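Local coordinates for spermidine synthase (Corynebacterium glutamicum ATCC 13032, PDB 3GJY), which probably transfers an aminopropyl group from decarboxylated S-adenosylmethionine to putrescine to make spermidine, as spermidine synthases do, at residues Ile74-Asp83 / Met103-Tyr111; Phe155-Asp166 / Arg188-Asn199. All blocks are in the same frame, centred on the assembly; numbering follows the deposited sequence.

Contact 1: residues Ile74-Asp83 / Met103-Tyr111; sequences IATGARAFID and MARYFADVY
Phe107 enters helix 74-83 as a knob, its side chain seated among Ile74, Ala75, Ala78 and Arg79. The ring leads with CZ, which lies 3.7 Å from Ala78 CB, while the carbonyl O of Ile74 approaches its edge. Beside it, Ala75 CB rests 3.5 Å from Tyr106 CE2. On the side of Ile74 and Phe107 this closely fitted, apolar part faces the central sheet, with Ile164 beneath both; Ile82, also buried, packs on Val162 and sets its CG2 against the Tyr111 ring.

The other flank is more polar and opens to solvent at Arg79 and Asp83, though the Tyr111 ring itself is buried. Arg79 reaches away from its helix, and a bend at chi3 (65°) sets NH1 2.9 Å from Tyr106 OH, which lies at the edge of the guanidinium, in its plane; CG1 of Val110 lies over one face. Just past helix 103-110, Tyr111 donates a hydrogen bond from its hydroxyl to Asp83, OH to OD1 2.8 Å, from 48° above the carboxylate plane. Small alanines let the aromatic rings fit between two helices crossing at -38°, and a single phenol-to-carboxylate hydrogen bond, which would probably help stabilise the charged form of Asp83, lies at the solvent-facing end.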
loop_
_atom_site.group_PDB
_atom_site.type_symbol
_atom_site.label_atom_id
_atom_site.label_comp_id
_atom_site.label_asym_id
_atom_site.label_seq_id
_atom_site.Cartn_x
_atom_site.Cartn_y
_atom_site.Cartn_z
ATOM N N ILE A 74 -2.819 5.354 4.083
ATOM C CA ILE A 74 -1.975 5.488 2.875
ATOM C C ILE A 74 -2.357 6.786 2.122
ATOM O O ILE A 74 -1.475 7.552 1.705
ATOM C CB ILE A 74 -2.091 4.269 1.954
ATOM C CG1 ILE A 74 -1.462 3.059 2.657
ATOM C CG2 ILE A 74 -1.409 4.538 0.616
ATOM C CD1 ILE A 74 -1.773 1.734 1.949
ATOM N N ALA A 75 -3.654 7.023 1.933
ATOM C CA ALA A 75 -4.080 8.243 1.233
ATOM C C ALA A 75 -3.514 9.478 1.918
ATOM O O ALA A 75 -2.981 10.364 1.259
ATOM C CB ALA A 75 -5.605 8.337 1.201
ATOM N N THR A 76 -3.632 9.547 3.250
ATOM C CA THR A 76 -3.185 10.729 3.974
ATOM C C THR A 76 -1.655 10.901 3.873
ATOM O O THR A 76 -1.157 12.007 3.569
ATOM C CB THR A 76 -3.607 10.621 5.449
ATOM O OG1 THR A 76 -5.034 10.675 5.515
ATOM C CG2 THR A 76 -2.978 11.761 6.282
ATOM N N GLY A 77 -0.919 9.828 4.127
ATOM C CA GLY A 77 0.542 9.951 4.129
ATOM C C GLY A 77 1.076 10.239 2.734
ATOM O O GLY A 77 1.954 11.082 2.572
ATOM N N ALA A 78 0.557 9.527 1.722
ATOM C CA ALA A 78 1.047 9.706 0.350
ATOM C C ALA A 78 0.663 11.085 -0.189
ATOM O O ALA A 78 1.490 11.762 -0.806
ATOM C CB ALA A 78 0.529 8.594 -0.588
ATOM N N ARG A 79 -0.569 11.522 0.051
ATOM C CA ARG A 79 -0.981 12.844 -0.487
ATOM C C ARG A 79 -0.149 13.947 0.147
ATOM O O ARG A 79 0.255 14.902 -0.535
ATOM C CB ARG A 79 -2.466 13.136 -0.260
ATOM C CG ARG A 79 -3.382 12.316 -1.189
ATOM C CD ARG A 79 -4.824 12.581 -0.843
ATOM N NE ARG A 79 -5.218 13.957 -1.106
ATOM C CZ ARG A 79 -6.469 14.383 -0.972
ATOM N NH1 ARG A 79 -7.417 13.538 -0.561
ATOM N NH2 ARG A 79 -6.772 15.651 -1.230
ATOM N N ALA A 80 0.121 13.835 1.451
ATOM C CA ALA A 80 0.944 14.878 2.099
ATOM C C ALA A 80 2.323 14.987 1.412
ATOM O O ALA A 80 2.833 16.085 1.157
ATOM C CB ALA A 80 1.079 14.613 3.607
ATOM N N PHE A 81 2.906 13.835 1.115
ATOM C CA PHE A 81 4.202 13.793 0.495
ATOM C C PHE A 81 4.140 14.298 -0.953
ATOM O O PHE A 81 4.954 15.136 -1.362
ATOM C CB PHE A 81 4.720 12.353 0.515
ATOM C CG PHE A 81 6.137 12.215 -0.001
ATOM C CD1 PHE A 81 7.204 12.166 0.889
ATOM C CD2 PHE A 81 6.411 12.179 -1.359
ATOM C CE1 PHE A 81 8.517 12.021 0.438
ATOM C CE2 PHE A 81 7.734 12.069 -1.815
ATOM C CZ PHE A 81 8.769 12.002 -0.896
ATOM N N ILE A 82 3.206 13.769 -1.745
ATOM C CA ILE A 82 3.090 14.153 -3.148
ATOM C C ILE A 82 2.826 15.660 -3.245
ATOM O O ILE A 82 3.410 16.355 -4.080
ATOM C CB ILE A 82 1.940 13.351 -3.833
ATOM C CG1 ILE A 82 2.304 11.855 -3.937
ATOM C CG2 ILE A 82 1.577 13.936 -5.219
ATOM C CD1 ILE A 82 1.097 10.960 -4.153
ATOM N N ASP A 83 1.918 16.152 -2.417
ATOM C CA ASP A 83 1.570 17.571 -2.477
ATOM C C ASP A 83 2.765 18.463 -2.166
ATOM O O ASP A 83 2.909 19.540 -2.747
ATOM C CB ASP A 83 0.407 17.883 -1.540
ATOM C CG ASP A 83 -0.900 17.256 -2.006
ATOM O OD1 ASP A 83 -0.992 16.774 -3.173
ATOM O OD2 ASP A 83 -1.830 17.254 -1.180
HETATM N N MSE A 103 -7.180 1.535 -4.257
HETATM C CA MSE A 103 -6.218 2.601 -4.010
HETATM C C MSE A 103 -5.831 3.328 -5.323
HETATM O O MSE A 103 -5.704 4.549 -5.369
HETATM C CB MSE A 103 -4.972 1.998 -3.338
HETATM C CG MSE A 103 -4.123 2.970 -2.580
HETATM SE SE MSE A 103 -4.720 3.399 -0.720
HETATM C CE MSE A 103 -5.933 4.911 -1.111
ATOM N N ALA A 104 -5.608 2.554 -6.393
ATOM C CA ALA A 104 -5.306 3.125 -7.711
ATOM C C ALA A 104 -6.425 4.060 -8.189
ATOM O O ALA A 104 -6.184 5.172 -8.698
ATOM C CB ALA A 104 -4.996 2.016 -8.747
ATOM N N ARG A 105 -7.656 3.579 -8.028
ATOM C CA ARG A 105 -8.867 4.342 -8.373
ATOM C C ARG A 105 -8.947 5.657 -7.571
ATOM O O ARG A 105 -9.329 6.720 -8.090
ATOM C CB ARG A 105 -10.065 3.429 -8.096
ATOM C CG ARG A 105 -11.465 4.063 -8.212
ATOM C CD ARG A 105 -12.483 2.962 -7.948
ATOM N NE ARG A 105 -13.876 3.413 -7.892
ATOM C CZ ARG A 105 -14.575 3.585 -6.775
ATOM N NH1 ARG A 105 -14.008 3.451 -5.573
ATOM N NH2 ARG A 105 -15.858 3.875 -6.883
ATOM N N TYR A 106 -8.577 5.573 -6.290
ATOM C CA TYR A 106 -8.567 6.748 -5.428
ATOM C C TYR A 106 -7.568 7.796 -5.931
ATOM O O TYR A 106 -7.914 8.972 -6.140
ATOM C CB TYR A 106 -8.200 6.290 -4.002
ATOM C CG TYR A 106 -8.061 7.434 -3.043
ATOM C CD1 TYR A 106 -9.172 7.931 -2.349
ATOM C CD2 TYR A 106 -6.834 8.038 -2.830
ATOM C CE1 TYR A 106 -9.049 9.002 -1.470
ATOM C CE2 TYR A 106 -6.694 9.135 -1.974
ATOM C CZ TYR A 106 -7.816 9.616 -1.300
ATOM O OH TYR A 106 -7.677 10.683 -0.447
ATOM N N PHE A 107 -6.308 7.362 -6.128
ATOM C CA PHE A 107 -5.291 8.312 -6.570
ATOM C C PHE A 107 -5.569 8.840 -7.958
ATOM O O PHE A 107 -5.228 9.981 -8.273
ATOM C CB PHE A 107 -3.871 7.732 -6.484
ATOM C CG PHE A 107 -3.362 7.641 -5.077
ATOM C CD1 PHE A 107 -3.088 8.780 -4.364
ATOM C CD2 PHE A 107 -3.275 6.419 -4.441
ATOM C CE1 PHE A 107 -2.640 8.698 -3.037
ATOM C CE2 PHE A 107 -2.857 6.330 -3.105
ATOM C CZ PHE A 107 -2.537 7.484 -2.407
ATOM N N ALA A 108 -6.164 8.005 -8.805
ATOM C CA ALA A 108 -6.511 8.470 -10.162
ATOM C C ALA A 108 -7.529 9.628 -10.110
ATOM O O ALA A 108 -7.502 10.538 -10.961
ATOM C CB ALA A 108 -7.034 7.347 -11.011
ATOM N N ASP A 109 -8.408 9.612 -9.103
ATOM C CA ASP A 109 -9.374 10.705 -8.998
ATOM C C ASP A 109 -8.791 11.961 -8.329
ATOM O O ASP A 109 -9.037 13.096 -8.770
ATOM C CB ASP A 109 -10.617 10.252 -8.228
ATOM C CG ASP A 109 -11.758 11.239 -8.374
ATOM O OD1 ASP A 109 -12.264 11.380 -9.510
ATOM O OD2 ASP A 109 -12.132 11.872 -7.367
ATOM N N VAL A 110 -8.009 11.743 -7.273
ATOM C CA VAL A 110 -7.358 12.858 -6.573
ATOM C C VAL A 110 -6.373 13.597 -7.495
ATOM O O VAL A 110 -6.307 14.840 -7.480
ATOM C CB VAL A 110 -6.635 12.367 -5.324
ATOM C CG1 VAL A 110 -5.802 13.488 -4.660
ATOM C CG2 VAL A 110 -7.672 11.840 -4.331
ATOM N N TYR A 111 -5.663 12.817 -8.310
ATOM C CA TYR A 111 -4.660 13.331 -9.221
ATOM C C TYR A 111 -5.053 12.909 -10.624
ATOM O O TYR A 111 -4.653 11.845 -11.108
ATOM C CB TYR A 111 -3.296 12.762 -8.830
ATOM C CG TYR A 111 -2.847 13.105 -7.423
ATOM C CD1 TYR A 111 -2.620 14.450 -7.060
ATOM C CD2 TYR A 111 -2.642 12.103 -6.472
ATOM C CE1 TYR A 111 -2.214 14.810 -5.769
ATOM C CE2 TYR A 111 -2.217 12.428 -5.160
ATOM C CZ TYR A 111 -2.011 13.792 -4.818
ATOM O OH TYR A 111 -1.562 14.108 -3.568
#

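Contact 2: residues Phe155-Asp166 / Arg188-Asn199; sequences FTPASRDVIIRD and RGLAPGGLYVAN
Val162 to Arg165 pair with Leu195 to Ala198 as neighbouring parallel strands, joined by a regular backbone ladder that runs from Leu195 N to Asp161 O as far as Asn199 N to Arg165 O. Before it, the chains turn corners and meet again around the type II turn at Thr156-Ser159. There Gly189 O accepts from Ser159 N (2.9 Å) and Arg160 N (3.2 Å), which arrive from opposite faces of its plane. Because Gly189 has no side chain to collide with CD2 of the Phe155 ring, its CA can pack 3.7 Å from Phe155 CB. Arg188 holds Phe155 O side-on through NE (2.9 Å) and NH2, with the oxygen in the guanidinium plane. A water bridges Arg188 O and Leu190 O.

Arg165 can be followed outward. Its CB lies 3.9 Å from both Ala198 CB and Tyr196 OH, which share one side of it, and CD passes the same hydroxyl at 3.7 Å. A bend at chi3 (69°) folds the guanidinium over the neighbouring strand, where NE, CZ and NH2 pass Ala198 CB, which lies over one face. NE donates to a second water, NH2 reaches Asn199 O (3.0 Å) from 45° above the carbonyl plane, and NH1 forms a salt bridge with Glu212. At the strand ends Asn199 ND2 donates to Asp166 OD1 at 2.9 Å, while Tyr70 binds the other carboxylate oxygen and Asn239 the amide oxygen.

The pair belongs to the centre of the mixed sheet of an AdoMet-dependent methyltransferase-like fold. Strand 92-96 extends it beyond 160-165, and antiparallel strand 238-245 beyond 194-202. Helix 69-85 packs on the face carrying Val162, Ile164 and Leu195; helix 180-189, in the crossover between the strands, packs on the face of Ile163, Arg165 and Tyr196.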
loop_
_atom_site.group_PDB
_atom_site.type_symbol
_atom_site.label_atom_id
_atom_site.label_comp_id
_atom_site.label_asym_id
_atom_site.label_seq_id
_atom_site.Cartn_x
_atom_site.Cartn_y
_atom_site.Cartn_z
ATOM N N PHE A 155 12.396 -3.190 -12.568
ATOM C CA PHE A 155 12.298 -1.732 -12.605
ATOM C C PHE A 155 13.586 -1.152 -13.196
ATOM O O PHE A 155 14.697 -1.512 -12.769
ATOM C CB PHE A 155 12.170 -1.142 -11.187
ATOM C CG PHE A 155 10.831 -1.341 -10.493
ATOM C CD1 PHE A 155 9.645 -1.576 -11.187
ATOM C CD2 PHE A 155 10.794 -1.230 -9.109
ATOM C CE1 PHE A 155 8.429 -1.726 -10.485
ATOM C CE2 PHE A 155 9.601 -1.368 -8.410
ATOM C CZ PHE A 155 8.423 -1.623 -9.096
ATOM N N THR A 156 13.431 -0.204 -14.111
ATOM C CA THR A 156 14.571 0.587 -14.591
ATOM C C THR A 156 14.649 1.920 -13.794
ATOM O O THR A 156 13.705 2.312 -13.078
ATOM C CB THR A 156 14.436 0.874 -16.093
ATOM O OG1 THR A 156 13.222 1.588 -16.324
ATOM C CG2 THR A 156 14.404 -0.410 -16.901
ATOM N N PRO A 157 15.775 2.627 -13.885
ATOM C CA PRO A 157 15.909 3.814 -13.055
ATOM C C PRO A 157 14.904 4.914 -13.296
ATOM O O PRO A 157 14.562 5.241 -14.430
ATOM C CB PRO A 157 17.324 4.303 -13.363
ATOM C CG PRO A 157 18.037 3.077 -13.743
ATOM C CD PRO A 157 17.046 2.303 -14.574
ATOM N N ALA A 158 14.400 5.469 -12.197
ATOM C CA ALA A 158 13.534 6.663 -12.259
ATOM C C ALA A 158 12.356 6.449 -13.200
ATOM O O ALA A 158 11.974 7.330 -13.981
ATOM C CB ALA A 158 14.355 7.889 -12.672
ATOM N N SER A 159 11.752 5.268 -13.075
ATOM C CA SER A 159 10.601 4.864 -13.892
ATOM C C SER A 159 9.250 5.069 -13.234
ATOM O O SER A 159 8.217 4.876 -13.876
ATOM C CB SER A 159 10.817 3.421 -14.349
ATOM O OG SER A 159 11.052 2.581 -13.214
ATOM N N ARG A 160 9.253 5.462 -11.963
ATOM C CA ARG A 160 7.983 5.738 -11.221
ATOM C C ARG A 160 8.263 6.710 -10.083
ATOM O O ARG A 160 9.401 6.783 -9.621
ATOM C CB ARG A 160 7.351 4.420 -10.696
ATOM C CG ARG A 160 8.313 3.585 -9.850
ATOM C CD ARG A 160 8.261 2.111 -10.184
ATOM N NE ARG A 160 8.738 1.787 -11.507
ATOM C CZ ARG A 160 8.104 1.065 -12.448
ATOM N NH1 ARG A 160 8.746 0.831 -13.570
ATOM N NH2 ARG A 160 6.861 0.613 -12.332
ATOM N N ASP A 161 7.221 7.392 -9.588
ATOM C CA ASP A 161 7.407 8.401 -8.543
ATOM C C ASP A 161 7.031 7.913 -7.181
ATOM O O ASP A 161 7.571 8.401 -6.180
ATOM C CB ASP A 161 6.573 9.627 -8.892
ATOM C CG ASP A 161 6.961 10.155 -10.238
ATOM O OD1 ASP A 161 8.106 10.625 -10.400
ATOM O OD2 ASP A 161 6.165 10.056 -11.171
ATOM N N VAL A 162 6.108 6.940 -7.133
ATOM C CA VAL A 162 5.605 6.396 -5.879
ATOM C C VAL A 162 5.406 4.915 -6.100
ATOM O O VAL A 162 4.881 4.526 -7.129
ATOM C CB VAL A 162 4.221 7.045 -5.483
ATOM C CG1 VAL A 162 3.755 6.476 -4.169
ATOM C CG2 VAL A 162 4.301 8.583 -5.432
ATOM N N ILE A 163 5.768 4.117 -5.105
ATOM C CA ILE A 163 5.417 2.695 -5.067
ATOM C C ILE A 163 4.589 2.460 -3.803
ATOM O O ILE A 163 5.011 2.830 -2.720
ATOM C CB ILE A 163 6.696 1.812 -5.011
ATOM C CG1 ILE A 163 7.513 1.940 -6.306
ATOM C CG2 ILE A 163 6.393 0.334 -4.707
ATOM C CD1 ILE A 163 8.961 1.483 -6.149
ATOM N N ILE A 164 3.419 1.836 -3.966
ATOM C CA ILE A 164 2.554 1.417 -2.869
ATOM C C ILE A 164 2.549 -0.110 -2.868
ATOM O O ILE A 164 2.140 -0.723 -3.849
ATOM C CB ILE A 164 1.117 1.976 -3.024
ATOM C CG1 ILE A 164 1.169 3.527 -3.105
ATOM C CG2 ILE A 164 0.239 1.491 -1.854
ATOM C CD1 ILE A 164 -0.120 4.219 -3.304
ATOM N N ARG A 165 3.005 -0.713 -1.771
ATOM C CA ARG A 165 2.988 -2.173 -1.631
ATOM C C ARG A 165 1.795 -2.554 -0.763
ATOM O O ARG A 165 1.696 -2.139 0.414
ATOM C CB ARG A 165 4.248 -2.717 -0.948
ATOM C CG ARG A 165 4.364 -4.205 -1.109
ATOM C CD ARG A 165 5.280 -4.828 -0.056
ATOM N NE ARG A 165 4.682 -4.758 1.266
ATOM C CZ ARG A 165 5.386 -4.879 2.390
ATOM N NH1 ARG A 165 6.698 -5.053 2.358
ATOM N NH2 ARG A 165 4.764 -4.784 3.554
ATOM N N ASP A 166 0.895 -3.347 -1.323
ATOM C CA ASP A 166 -0.278 -3.829 -0.581
ATOM C C ASP A 166 -0.598 -5.207 -1.092
ATOM O O ASP A 166 -1.565 -5.428 -1.808
ATOM C CB ASP A 166 -1.467 -2.868 -0.725
ATOM C CG ASP A 166 -2.645 -3.237 0.169
ATOM O OD1 ASP A 166 -2.412 -3.913 1.163
ATOM O OD2 ASP A 166 -3.800 -2.846 -0.151
ATOM N N ARG A 188 15.921 1.742 -6.853
ATOM C CA ARG A 188 16.348 1.980 -8.208
ATOM C C ARG A 188 15.201 2.480 -9.082
ATOM O O ARG A 188 15.377 3.409 -9.874
ATOM C CB ARG A 188 16.918 0.707 -8.819
ATOM C CG ARG A 188 17.436 0.920 -10.270
ATOM C CD ARG A 188 18.022 -0.399 -10.838
ATOM N NE ARG A 188 16.952 -1.369 -11.006
ATOM C CZ ARG A 188 16.738 -2.437 -10.238
ATOM N NH1 ARG A 188 17.590 -2.799 -9.278
ATOM N NH2 ARG A 188 15.653 -3.183 -10.449
ATOM N N GLY A 189 14.029 1.855 -8.964
ATOM C CA GLY A 189 12.913 2.267 -9.831
ATOM C C GLY A 189 12.382 3.653 -9.526
ATOM O O GLY A 189 11.804 4.263 -10.404
ATOM N N LEU A 190 12.505 4.130 -8.282
ATOM C CA LEU A 190 11.958 5.435 -7.926
ATOM C C LEU A 190 12.750 6.582 -8.525
ATOM O O LEU A 190 14.005 6.568 -8.530
ATOM C CB LEU A 190 11.918 5.586 -6.402
ATOM C CG LEU A 190 10.775 4.808 -5.743
ATOM C CD1 LEU A 190 11.005 4.761 -4.219
ATOM C CD2 LEU A 190 9.389 5.395 -6.082
ATOM N N ALA A 191 12.021 7.592 -8.998
ATOM C CA ALA A 191 12.652 8.888 -9.282
ATOM C C ALA A 191 13.451 9.334 -8.049
ATOM O O ALA A 191 13.079 9.022 -6.927
ATOM C CB ALA A 191 11.559 9.924 -9.557
ATOM N N PRO A 192 14.536 10.098 -8.232
ATOM C CA PRO A 192 15.250 10.598 -7.064
ATOM C C PRO A 192 14.298 11.284 -6.088
ATOM O O PRO A 192 13.501 12.139 -6.494
ATOM C CB PRO A 192 16.253 11.586 -7.680
ATOM C CG PRO A 192 16.485 11.067 -9.069
ATOM C CD PRO A 192 15.139 10.540 -9.500
ATOM N N GLY A 193 14.382 10.888 -4.817
ATOM C CA GLY A 193 13.526 11.476 -3.805
ATOM C C GLY A 193 12.112 10.947 -3.769
ATOM O O GLY A 193 11.329 11.437 -2.956
ATOM N N GLY A 194 11.787 9.932 -4.591
ATOM C CA GLY A 194 10.411 9.414 -4.650
ATOM C C GLY A 194 10.011 8.680 -3.381
ATOM O O GLY A 194 10.808 8.524 -2.464
ATOM N N LEU A 195 8.770 8.210 -3.348
ATOM C CA LEU A 195 8.188 7.643 -2.142
ATOM C C LEU A 195 7.900 6.167 -2.273
ATOM O O LEU A 195 7.262 5.753 -3.226
ATOM C CB LEU A 195 6.905 8.386 -1.779
ATOM C CG LEU A 195 6.068 7.870 -0.607
ATOM C CD1 LEU A 195 6.853 8.103 0.672
ATOM C CD2 LEU A 195 4.707 8.631 -0.569
ATOM N N TYR A 196 8.331 5.398 -1.272
ATOM C CA TYR A 196 7.886 4.027 -1.057
ATOM C C TYR A 196 6.934 4.006 0.145
ATOM O O TYR A 196 7.270 4.501 1.216
ATOM C CB TYR A 196 9.119 3.118 -0.823
ATOM C CG TYR A 196 8.756 1.715 -0.384
ATOM C CD1 TYR A 196 8.610 0.683 -1.312
ATOM C CD2 TYR A 196 8.547 1.437 0.961
ATOM C CE1 TYR A 196 8.287 -0.600 -0.913
ATOM C CE2 TYR A 196 8.209 0.143 1.391
ATOM C CZ TYR A 196 8.083 -0.882 0.430
ATOM O OH TYR A 196 7.748 -2.162 0.795
ATOM N N VAL A 197 5.776 3.373 -0.027
ATOM C CA VAL A 197 4.747 3.261 1.033
ATOM C C VAL A 197 4.277 1.818 1.066
ATOM O O VAL A 197 3.899 1.292 0.014
ATOM C CB VAL A 197 3.471 4.086 0.708
ATOM C CG1 VAL A 197 2.413 3.895 1.794
ATOM C CG2 VAL A 197 3.782 5.536 0.523
ATOM N N ALA A 198 4.244 1.199 2.233
ATOM C CA ALA A 198 3.779 -0.178 2.347
ATOM C C ALA A 198 2.756 -0.367 3.437
ATOM O O ALA A 198 2.907 0.135 4.558
ATOM C CB ALA A 198 4.962 -1.149 2.588
ATOM N N ASN A 199 1.745 -1.166 3.125
ATOM C CA ASN A 199 0.863 -1.698 4.153
ATOM C C ASN A 199 1.513 -2.922 4.786
ATOM O O ASN A 199 1.924 -3.847 4.087
ATOM C CB ASN A 199 -0.473 -2.075 3.532
ATOM C CG ASN A 199 -1.461 -2.598 4.535
ATOM O OD1 ASN A 199 -1.411 -2.249 5.721
ATOM N ND2 ASN A 199 -2.397 -3.416 4.054
HETATM O O HOH W 1 16.309 6.060 -9.707
HETATM O O HOH W 2 1.897 -5.349 1.668
#

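How the contacts relate
From the N terminus, contact 1 comes first: helix 69-85 leads into strand 92-96, and the chain returns through helix 102-110, closing a short loop around that strand. Contact 2 opens only after strands 115-120 and 141-145, and closes over helix 180-189. The two are therefore in series, neither nested nor crossed. In space they adjoin: Phe107 CE2 meets Ile164 CD1 at 3.5 Å, and Ala78 CA approaches Leu195 CD2 at 3.9 Å, while the ring of Phe81 packs on Leu195 and Gly193. Contact 1 thus joins two helices on one face of the sheet; contact 2 joins two central strands, which lie under helix 69-85 and meet helix 102-110 through Phe107.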